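PDB 1Y5H: hypoxic response protein 1 from Mycobacterium tuberculosis, which is of unknown function but forms a secreted homodimer of paired CBS domains that probably binds zinc and does not seem to bind AMP. Local coordinates for the interface of chains A and B. Numbering follows the deposited sequence. Chains: chain A/B, hypothetical protein RV2626C.

The interface of chains A and B. Residues chain A 31-32, 34-35, 39-40, 57, 60; chain B 58, 61-62, 65-66.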
loop_
_atom_site.group_PDB
_atom_site.type_symbol
_atom_site.label_atom_id
_atom_site.label_comp_id
_atom_site.label_asym_id
_atom_site.label_seq_id
_atom_site.Cartn_x
_atom_site.Cartn_y
_atom_site.Cartn_z
ATOM N N ALA A 31 -12.113 -3.312 0.101
ATOM C CA ALA A 31 -10.945 -4.188 0.075
ATOM C C ALA A 31 -11.167 -5.293 -0.948
ATOM O O ALA A 31 -10.244 -5.690 -1.656
ATOM C CB ALA A 31 -10.710 -4.788 1.459
ATOM N N GLN A 32 -12.397 -5.789 -1.018
ATOM C CA GLN A 32 -12.730 -6.838 -1.979
ATOM C C GLN A 32 -12.563 -6.351 -3.417
ATOM O O GLN A 32 -12.107 -7.099 -4.279
ATOM C CB GLN A 32 -14.160 -7.323 -1.748
ATOM C CG GLN A 32 -14.334 -8.013 -0.406
ATOM C CD GLN A 32 -15.781 -8.268 -0.041
ATOM O OE1 GLN A 32 -16.071 -8.862 0.998
ATOM N NE2 GLN A 32 -16.699 -7.818 -0.887
HETATM N N MSE A 34 -10.486 -4.054 -4.448
HETATM C CA MSE A 34 -9.070 -3.883 -4.722
HETATM C C MSE A 34 -8.414 -5.215 -5.064
HETATM O O MSE A 34 -7.490 -5.264 -5.880
HETATM C CB MSE A 34 -8.379 -3.249 -3.520
HETATM C CG MSE A 34 -8.809 -1.822 -3.280
HETATM SE SE MSE A 34 -7.979 -1.173 -1.687
HETATM C CE MSE A 34 -8.822 0.566 -1.595
ATOM N N ARG A 35 -8.890 -6.290 -4.439
ATOM C CA ARG A 35 -8.343 -7.613 -4.718
ATOM C C ARG A 35 -8.834 -8.033 -6.096
ATOM O O ARG A 35 -8.071 -8.568 -6.897
ATOM C CB ARG A 35 -8.810 -8.639 -3.679
ATOM C CG ARG A 35 -8.269 -10.047 -3.951
ATOM C CD ARG A 35 -8.654 -11.059 -2.879
ATOM N NE ARG A 35 -10.093 -11.295 -2.811
ATOM C CZ ARG A 35 -10.657 -12.246 -2.072
ATOM N NH1 ARG A 35 -9.903 -13.052 -1.337
ATOM N NH2 ARG A 35 -11.976 -12.389 -2.062
ATOM N N ILE A 39 -5.651 -3.560 -7.604
ATOM C CA ILE A 39 -5.247 -2.160 -7.586
ATOM C C ILE A 39 -5.163 -1.666 -6.146
ATOM O O ILE A 39 -5.699 -2.299 -5.231
ATOM C CB ILE A 39 -6.239 -1.265 -8.363
ATOM C CG1 ILE A 39 -7.668 -1.538 -7.891
ATOM C CG2 ILE A 39 -6.087 -1.499 -9.858
ATOM C CD1 ILE A 39 -8.717 -0.756 -8.646
ATOM N N GLY A 40 -4.494 -0.533 -5.953
ATOM C CA GLY A 40 -4.343 0.011 -4.613
ATOM C C GLY A 40 -5.100 1.295 -4.347
ATOM O O GLY A 40 -4.953 1.892 -3.281
ATOM N N ASP A 57 -5.397 1.439 -0.475
ATOM C CA ASP A 57 -5.283 0.308 0.423
ATOM C C ASP A 57 -4.636 0.738 1.735
ATOM O O ASP A 57 -5.075 0.315 2.809
ATOM C CB ASP A 57 -4.497 -0.841 -0.238
ATOM C CG ASP A 57 -3.203 -0.388 -0.920
ATOM O OD1 ASP A 57 -2.603 -1.235 -1.614
ATOM O OD2 ASP A 57 -2.779 0.778 -0.773
ATOM N N ILE A 60 -7.081 2.403 4.177
ATOM C CA ILE A 60 -7.894 1.461 4.936
ATOM C C ILE A 60 -7.152 0.981 6.180
ATOM O O ILE A 60 -7.735 0.852 7.253
ATOM C CB ILE A 60 -8.281 0.251 4.063
ATOM C CG1 ILE A 60 -9.226 0.718 2.944
ATOM C CG2 ILE A 60 -8.939 -0.839 4.920
ATOM C CD1 ILE A 60 -9.641 -0.395 1.991
ATOM N N ARG B 58 -0.655 -3.850 2.354
ATOM C CA ARG B 58 -1.526 -4.435 1.352
ATOM C C ARG B 58 -1.942 -5.855 1.743
ATOM O O ARG B 58 -3.066 -6.263 1.472
ATOM C CB ARG B 58 -0.868 -4.423 -0.033
ATOM C CG ARG B 58 -1.843 -4.835 -1.133
ATOM C CD ARG B 58 -1.349 -4.475 -2.523
ATOM N NE ARG B 58 -2.267 -4.972 -3.546
ATOM C CZ ARG B 58 -3.440 -4.420 -3.852
ATOM N NH1 ARG B 58 -3.860 -3.332 -3.221
ATOM N NH2 ARG B 58 -4.203 -4.971 -4.786
ATOM N N VAL B 61 -5.029 -5.802 3.827
ATOM C CA VAL B 61 -6.221 -5.509 3.032
ATOM C C VAL B 61 -6.625 -6.666 2.126
ATOM O O VAL B 61 -7.783 -7.082 2.120
ATOM C CB VAL B 61 -6.000 -4.259 2.139
ATOM C CG1 VAL B 61 -7.222 -4.016 1.246
ATOM C CG2 VAL B 61 -5.722 -3.038 3.010
ATOM N N ILE B 62 -5.663 -7.184 1.368
ATOM C CA ILE B 62 -5.927 -8.253 0.408
ATOM C C ILE B 62 -6.021 -9.675 0.962
ATOM O O ILE B 62 -6.953 -10.415 0.626
ATOM C CB ILE B 62 -4.877 -8.214 -0.717
ATOM C CG1 ILE B 62 -4.866 -6.819 -1.360
ATOM C CG2 ILE B 62 -5.180 -9.280 -1.757
ATOM C CD1 ILE B 62 -6.215 -6.371 -1.930
ATOM N N LEU B 65 -8.706 -8.541 5.087
ATOM C CA LEU B 65 -10.063 -8.040 4.890
ATOM C C LEU B 65 -10.767 -8.614 3.667
ATOM O O LEU B 65 -11.917 -9.050 3.764
ATOM C CB LEU B 65 -10.060 -6.510 4.797
ATOM C CG LEU B 65 -9.426 -5.727 5.953
ATOM C CD1 LEU B 65 -9.600 -4.225 5.709
ATOM C CD2 LEU B 65 -10.075 -6.126 7.273
ATOM N N ALA B 66 -10.086 -8.617 2.525
ATOM C CA ALA B 66 -10.691 -9.122 1.290
ATOM C C ALA B 66 -10.924 -10.628 1.299
ATOM O O ALA B 66 -11.693 -11.145 0.482
ATOM C CB ALA B 66 -9.834 -8.733 0.092
HETATM O O HOH W 1 -7.055 -12.857 -0.611
#
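Helix 57-65 of chain B, with B:Ala66 just past its end, packs against helix 27-37 of chain A and the start of the partner's own helix 57-65, all in helical phi/psi, while A:Ile39 in the following loop is extended and offers its carbonyl. B:Arg58 leaves its helix with CG anti to the backbone N (chi1 -171°) and runs extended to NE, long enough to carry its charge across. Its NH1 donates to A:Ile39 O at 2.9 Å, from above the carbonyl plane, and to A:Asp57 OD1, also at 2.9 Å, in a salt bridge. OD1 lies near the guanidinium plane but is met from above the carboxylate plane, the two planes being 61° apart. The short A:Asp57 reaches it from the crowded chi1 position (47°); B:Ile62 CG1, of the same chain, lies against one guanidinium face and probably limits its rotation. Small A:Ala31 lets the helices close up: its CB meets B:Val61 CG1 at 3.6 Å, and B:Ala66 CB sits 3.5 Å from A:Ala31 O. Branched B:Ile62 puts CD1 3.7 Å from A:Arg35 CA and CG2 beside the arginine's CG. Bent at chi3, A:Arg35 lays its guanidinium over B:Ala66 O, a face-on approach without a hydrogen bond, while NH1 reaches B:Ile62 O through water 1. A:Ile60 and B:Leu65 run antiparallel alongside each other, CG2 to CD1 3.5 Å, branched aliphatic groups filling the helix contact's side. The patch is part of the two-fold homodimer interface, and its twin recurs with the chains exchanged.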